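PDB 2JC4: exodeoxyribonuclease III from Neisseria meningitidis, which probably acts as a magnesium- or manganese-dependent 3'-5' exonuclease on double-stranded DNA, with a role in DNA repair. Local coordinates for residues Asn108-Glu121 against Glu164-Phe176. Numbering follows the deposited sequence. Where two conformers were deposited one is given.
With 2HP (dihydrogenphosphate ion), chain G; ACT (acetate ion), chain F.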
loop_
_atom_site.group_PDB
_atom_site.type_symbol
_atom_site.label_atom_id
_atom_site.label_comp_id
_atom_site.label_asym_id
_atom_site.label_seq_id
_atom_site.Cartn_x
_atom_site.Cartn_y
_atom_site.Cartn_z
ATOM N N ASN A 108 -7.930 -4.790 7.432
ATOM C CA ASN A 108 -7.255 -4.788 8.712
ATOM C C ASN A 108 -7.446 -6.118 9.445
ATOM O O ASN A 108 -6.461 -6.783 9.796
ATOM C CB ASN A 108 -7.705 -3.587 9.565
ATOM C CG ASN A 108 -6.986 -3.534 10.929
ATOM O OD1 ASN A 108 -7.162 -4.421 11.772
ATOM N ND2 ASN A 108 -6.148 -2.523 11.114
ATOM N N GLY A 109 -8.708 -6.503 9.677
ATOM C CA GLY A 109 -9.009 -7.796 10.292
ATOM C C GLY A 109 -9.445 -7.664 11.736
ATOM O O GLY A 109 -10.141 -8.535 12.229
ATOM N N GLU A 110 -9.000 -6.591 12.394
ATOM C CA GLU A 110 -9.405 -6.196 13.759
ATOM C C GLU A 110 -8.784 -7.036 14.858
ATOM O O GLU A 110 -8.050 -6.517 15.696
ATOM C CB GLU A 110 -10.935 -6.194 13.919
ATOM C CG GLU A 110 -11.425 -5.523 15.212
ATOM C CD GLU A 110 -12.925 -5.274 15.158
ATOM O OE1 GLU A 110 -13.696 -6.265 15.071
ATOM O OE2 GLU A 110 -13.318 -4.102 15.146
ATOM N N ALA A 111 -9.105 -8.328 14.865
ATOM C CA ALA A 111 -8.646 -9.280 15.905
ATOM C C ALA A 111 -8.866 -10.665 15.303
ATOM O O ALA A 111 -9.737 -10.837 14.436
ATOM C CB ALA A 111 -9.471 -9.131 17.215
ATOM N N LEU A 112 -8.068 -11.643 15.730
ATOM C CA LEU A 112 -8.194 -12.981 15.147
ATOM C C LEU A 112 -9.556 -13.601 15.395
ATOM O O LEU A 112 -9.985 -14.424 14.614
ATOM C CB LEU A 112 -7.049 -13.914 15.585
ATOM C CG LEU A 112 -5.897 -13.991 14.590
ATOM C CD1 LEU A 112 -5.241 -12.615 14.479
ATOM C CD2 LEU A 112 -4.852 -15.061 15.015
ATOM N N ASP A 113 -10.256 -13.161 16.451
ATOM C CA ASP A 113 -11.613 -13.707 16.735
ATOM C C ASP A 113 -12.752 -12.809 16.222
ATOM O O ASP A 113 -13.941 -13.067 16.487
ATOM C CB ASP A 113 -11.777 -14.019 18.231
ATOM C CG ASP A 113 -11.493 -12.813 19.124
ATOM O OD1 ASP A 113 -11.243 -11.706 18.582
ATOM O OD2 ASP A 113 -11.546 -12.963 20.373
ATOM N N SER A 114 -12.400 -11.778 15.448
ATOM C CA SER A 114 -13.408 -10.915 14.826
ATOM C C SER A 114 -13.969 -11.541 13.551
ATOM O O SER A 114 -13.231 -12.208 12.803
ATOM C CB SER A 114 -12.797 -9.527 14.486
ATOM O OG SER A 114 -13.738 -8.683 13.782
ATOM N N PRO A 115 -15.263 -11.292 13.270
ATOM C CA PRO A 115 -15.828 -11.646 11.982
ATOM C C PRO A 115 -15.081 -10.954 10.833
ATOM O O PRO A 115 -15.079 -11.443 9.712
ATOM C CB PRO A 115 -17.262 -11.101 12.042
ATOM C CG PRO A 115 -17.542 -10.728 13.415
ATOM C CD PRO A 115 -16.247 -10.678 14.193
ATOM N N LYS A 116 -14.485 -9.799 11.115
ATOM C CA LYS A 116 -13.666 -9.092 10.107
ATOM C C LYS A 116 -12.399 -9.854 9.724
ATOM O O LYS A 116 -11.850 -9.629 8.672
ATOM C CB LYS A 116 -13.356 -7.664 10.561
ATOM C CG LYS A 116 -14.591 -6.807 10.711
ATOM C CD LYS A 116 -14.268 -5.417 11.235
ATOM C CE LYS A 116 -15.583 -4.667 11.417
ATOM N NZ LYS A 116 -15.338 -3.233 11.735
ATOM N N PHE A 117 -11.952 -10.782 10.564
ATOM C CA PHE A 117 -10.821 -11.634 10.221
ATOM C C PHE A 117 -11.205 -12.711 9.184
ATOM O O PHE A 117 -10.361 -13.137 8.371
ATOM C CB PHE A 117 -10.232 -12.294 11.484
ATOM C CG PHE A 117 -8.832 -12.837 11.291
ATOM C CD1 PHE A 117 -7.754 -11.962 11.198
ATOM C CD2 PHE A 117 -8.591 -14.215 11.212
ATOM C CE1 PHE A 117 -6.459 -12.447 11.065
ATOM C CE2 PHE A 117 -7.290 -14.691 11.051
ATOM C CZ PHE A 117 -6.239 -13.797 10.973
ATOM N N LYS A 118 -12.468 -13.187 9.229
ATOM C CA LYS A 118 -12.949 -14.094 8.180
ATOM C C LYS A 118 -13.058 -13.322 6.858
ATOM O O LYS A 118 -12.721 -13.863 5.797
ATOM C CB LYS A 118 -14.313 -14.757 8.524
ATOM C CG LYS A 118 -14.262 -15.664 9.769
ATOM C CD LYS A 118 -14.671 -17.096 9.446
ATOM C CE LYS A 118 -14.222 -18.076 10.533
ATOM N NZ LYS A 118 -15.160 -18.059 11.705
ATOM N N TYR A 119 -13.557 -12.084 6.937
ATOM C CA TYR A 119 -13.568 -11.172 5.781
ATOM C C TYR A 119 -12.151 -11.047 5.249
ATOM O O TYR A 119 -11.930 -11.244 4.064
ATOM C CB TYR A 119 -14.186 -9.821 6.130
ATOM C CG TYR A 119 -14.078 -8.703 5.095
ATOM C CD1 TYR A 119 -14.351 -8.924 3.727
ATOM C CD2 TYR A 119 -13.740 -7.405 5.501
ATOM C CE1 TYR A 119 -14.245 -7.856 2.785
ATOM C CE2 TYR A 119 -13.643 -6.360 4.595
ATOM C CZ TYR A 119 -13.883 -6.602 3.230
ATOM O OH TYR A 119 -13.797 -5.548 2.359
ATOM N N LYS A 120 -11.183 -10.761 6.122
ATOM C CA LYS A 120 -9.789 -10.636 5.695
ATOM C C LYS A 120 -9.329 -11.862 4.901
ATOM O O LYS A 120 -8.688 -11.722 3.854
ATOM C CB LYS A 120 -8.837 -10.406 6.886
ATOM C CG LYS A 120 -7.425 -9.976 6.481
ATOM C CD LYS A 120 -6.556 -9.646 7.725
ATOM C CE LYS A 120 -5.211 -8.978 7.331
ATOM N NZ LYS A 120 -4.496 -8.373 8.502
ATOM N N GLU A 121 -9.626 -13.064 5.418
ATOM C CA GLU A 121 -9.225 -14.313 4.753
ATOM C C GLU A 121 -9.825 -14.403 3.360
ATOM O O GLU A 121 -9.130 -14.711 2.408
ATOM C CB GLU A 121 -9.641 -15.530 5.596
ATOM C CG GLU A 121 -9.280 -16.902 5.000
ATOM C CD GLU A 121 -9.784 -18.053 5.865
ATOM O OE1 GLU A 121 -10.609 -17.846 6.772
ATOM O OE2 GLU A 121 -9.325 -19.176 5.635
ATOM N N GLU A 164 0.815 -14.368 17.533
ATOM C CA GLU A 164 -0.531 -14.700 17.042
ATOM C C GLU A 164 -1.558 -13.618 17.361
ATOM O O GLU A 164 -2.708 -13.930 17.696
ATOM C CB GLU A 164 -1.016 -16.095 17.527
ATOM C CG GLU A 164 0.029 -17.210 17.283
ATOM C CD GLU A 164 0.209 -17.548 15.801
ATOM O OE1 GLU A 164 -0.119 -16.729 14.918
ATOM O OE2 GLU A 164 0.649 -18.674 15.503
ATOM N N LYS A 165 -1.143 -12.351 17.244
ATOM C CA LYS A 165 -2.084 -11.230 17.313
ATOM C C LYS A 165 -2.196 -10.598 15.939
ATOM O O LYS A 165 -1.353 -10.867 15.045
ATOM C CB LYS A 165 -1.611 -10.182 18.339
ATOM C CG LYS A 165 -1.269 -10.782 19.712
ATOM C CD LYS A 165 -2.471 -10.917 20.629
ATOM C CE LYS A 165 -2.021 -10.936 22.107
ATOM N NZ LYS A 165 -0.944 -11.985 22.300
ATOM N N ILE A 166 -3.239 -9.785 15.765
ATOM C CA ILE A 166 -3.559 -9.163 14.473
ATOM C C ILE A 166 -2.276 -8.554 13.851
ATOM O O ILE A 166 -1.409 -8.030 14.558
ATOM C CB ILE A 166 -4.755 -8.136 14.615
ATOM C CG1 ILE A 166 -5.414 -7.795 13.247
ATOM C CG2 ILE A 166 -4.305 -6.865 15.384
ATOM C CD1 ILE A 166 -6.076 -9.005 12.470
ATOM N N HIS A 167 -2.164 -8.662 12.534
ATOM C CA HIS A 167 -1.022 -8.208 11.736
ATOM C C HIS A 167 0.182 -9.128 11.723
ATOM O O HIS A 167 0.888 -9.179 10.720
ATOM C CB HIS A 167 -0.552 -6.768 12.058
ATOM C CG HIS A 167 -1.643 -5.753 12.052
ATOM N ND1 HIS A 167 -2.551 -5.637 11.016
ATOM C CD2 HIS A 167 -1.999 -4.822 12.977
ATOM C CE1 HIS A 167 -3.407 -4.667 11.297
ATOM N NE2 HIS A 167 -3.089 -4.150 12.475
ATOM N N CYS A 168 0.416 -9.829 12.833
ATOM C CA CYS A 168 1.626 -10.638 13.009
ATOM C C CYS A 168 1.393 -12.148 13.188
ATOM O O CYS A 168 2.311 -12.869 13.613
ATOM C CB CYS A 168 2.396 -10.111 14.228
ATOM S SG CYS A 168 2.770 -8.357 14.112
ATOM N N SER A 169 0.186 -12.621 12.893
ATOM C CA SER A 169 -0.131 -14.050 13.061
ATOM C C SER A 169 0.452 -14.928 11.958
ATOM O O SER A 169 0.691 -14.485 10.809
ATOM C CB SER A 169 -1.659 -14.295 13.178
ATOM O OG SER A 169 -2.305 -14.125 11.918
ATOM N N SER A 170 0.695 -16.178 12.314
ATOM C CA SER A 170 1.176 -17.189 11.369
ATOM C C SER A 170 0.259 -17.324 10.149
ATOM O O SER A 170 0.729 -17.393 8.987
ATOM C CB SER A 170 1.372 -18.529 12.096
ATOM O OG SER A 170 0.142 -19.025 12.650
ATOM N N VAL A 171 -1.046 -17.311 10.370
ATOM C CA VAL A 171 -1.944 -17.454 9.212
ATOM C C VAL A 171 -1.914 -16.226 8.279
ATOM O O VAL A 171 -1.898 -16.377 7.059
ATOM C CB VAL A 171 -3.389 -17.860 9.614
ATOM C CG1 VAL A 171 -4.074 -16.770 10.462
ATOM C CG2 VAL A 171 -4.194 -18.246 8.377
ATOM N N GLU A 172 -1.915 -15.027 8.851
ATOM C CA GLU A 172 -1.765 -13.797 8.044
ATOM C C GLU A 172 -0.467 -13.844 7.272
ATOM O O GLU A 172 -0.417 -13.491 6.076
ATOM C CB GLU A 172 -1.778 -12.566 8.946
ATOM C CG GLU A 172 -3.183 -12.142 9.395
ATOM C CD GLU A 172 -3.127 -11.125 10.551
ATOM O OE1 GLU A 172 -2.655 -11.497 11.636
ATOM O OE2 GLU A 172 -3.531 -9.957 10.374
ATOM N N ARG A 173 0.592 -14.322 7.925
ATOM C CA ARG A 173 1.881 -14.424 7.228
ATOM C C ARG A 173 1.815 -15.417 6.063
ATOM O O ARG A 173 2.406 -15.190 5.000
ATOM C CB ARG A 173 3.004 -14.719 8.222
ATOM C CG ARG A 173 3.268 -13.526 9.095
ATOM C CD ARG A 173 4.179 -13.844 10.253
ATOM N NE ARG A 173 4.554 -12.572 10.909
ATOM C CZ ARG A 173 5.133 -12.495 12.098
ATOM N NH1 ARG A 173 5.419 -13.615 12.775
ATOM N NH2 ARG A 173 5.466 -11.304 12.598
ATOM N N GLN A 174 1.000 -16.460 6.224
ATOM C CA GLN A 174 0.740 -17.362 5.097
ATOM C C GLN A 174 0.007 -16.694 3.935
ATOM O O GLN A 174 0.347 -16.956 2.776
ATOM C CB GLN A 174 0.004 -18.631 5.521
ATOM C CG GLN A 174 0.004 -19.724 4.384
ATOM C CD GLN A 174 1.417 -20.051 3.874
ATOM O OE1 GLN A 174 2.294 -20.518 4.626
ATOM N NE2 GLN A 174 1.641 -19.819 2.593
ATOM N N TRP A 175 -0.962 -15.824 4.229
ATOM C CA TRP A 175 -1.647 -15.072 3.167
ATOM C C TRP A 175 -0.683 -14.161 2.421
ATOM O O TRP A 175 -0.753 -14.076 1.198
ATOM C CB TRP A 175 -2.838 -14.262 3.695
ATOM C CG TRP A 175 -3.818 -15.116 4.450
ATOM C CD1 TRP A 175 -4.007 -16.475 4.328
ATOM C CD2 TRP A 175 -4.742 -14.666 5.458
ATOM N NE1 TRP A 175 -4.974 -16.893 5.222
ATOM C CE2 TRP A 175 -5.436 -15.801 5.925
ATOM C CE3 TRP A 175 -5.013 -13.420 6.036
ATOM C CZ2 TRP A 175 -6.400 -15.721 6.929
ATOM C CZ3 TRP A 175 -5.969 -13.340 7.052
ATOM C CH2 TRP A 175 -6.652 -14.485 7.474
ATOM N N PHE A 176 0.243 -13.538 3.138
ATOM C CA PHE A 176 1.259 -12.719 2.509
ATOM C C PHE A 176 2.176 -13.604 1.649
ATOM O O PHE A 176 2.514 -13.248 0.508
ATOM C CB PHE A 176 2.052 -11.922 3.564
ATOM C CG PHE A 176 3.120 -11.021 2.968
ATOM C CD1 PHE A 176 2.768 -9.800 2.377
ATOM C CD2 PHE A 176 4.457 -11.404 2.968
ATOM C CE1 PHE A 176 3.740 -8.972 1.823
ATOM C CE2 PHE A 176 5.436 -10.564 2.409
ATOM C CZ PHE A 176 5.068 -9.350 1.860
HETATM P P 2HP G . -16.753 -1.570 8.472
HETATM O O1 2HP G . -15.480 -1.464 9.338
HETATM O O2 2HP G . -17.350 -2.963 8.226
HETATM O O3 2HP G . -16.375 -0.857 7.058
HETATM O O4 2HP G . -17.836 -0.669 9.248
HETATM C C ACT F . -3.470 -0.698 12.451
HETATM O O ACT F . -3.959 -1.632 13.120
HETATM O OXT ACT F . -4.095 0.394 12.428
HETATM C CH3 ACT F . -2.197 -0.954 11.729
HETATM O O HOH W 1 -5.851 -10.432 17.717
#
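Lys120 NZ is held by three oxygens: it makes a 2.6 Å salt bridge to Glu172 OE2, donates to Asn108 O at 2.8 Å, and also bonds the backbone O of Asn148. Its chain reaches them fully extended, with CG anti to the backbone N (chi1 -168°). Glu172 OE2 offers Lys120 its anti lone pair and takes His167 N on the syn side. Ser169 OG accepts from Glu172 N while Ser169 N donates weakly to Glu172 OE1, closing the capping box that starts helix 170-180; OG also donates to OE1. The carboxylate is thus fixed in rotation, and its CD lies 3.6 Å from Phe117 CE1, at the ring edge. Val171 CG1 and Ile166 CD1 also border that edge, whereas Trp175 CH2 sits over a face. One indole face receives Glu121 CA, 19° off the six-membered ring normal, a CH-pi contact. Near Tyr105, predicted to be catalytic, Asn108 ND2 and His167 NE2 converge on one oxygen of an acetate, probably a crystallisation component. In this DNase I-like fold the ion pair joins the N-terminal ends of helices 115-135 and 170-180, 23° apart, and the same carboxylate holds the 164-169 loop; buried Lys120 probably has its charge balanced by Glu172.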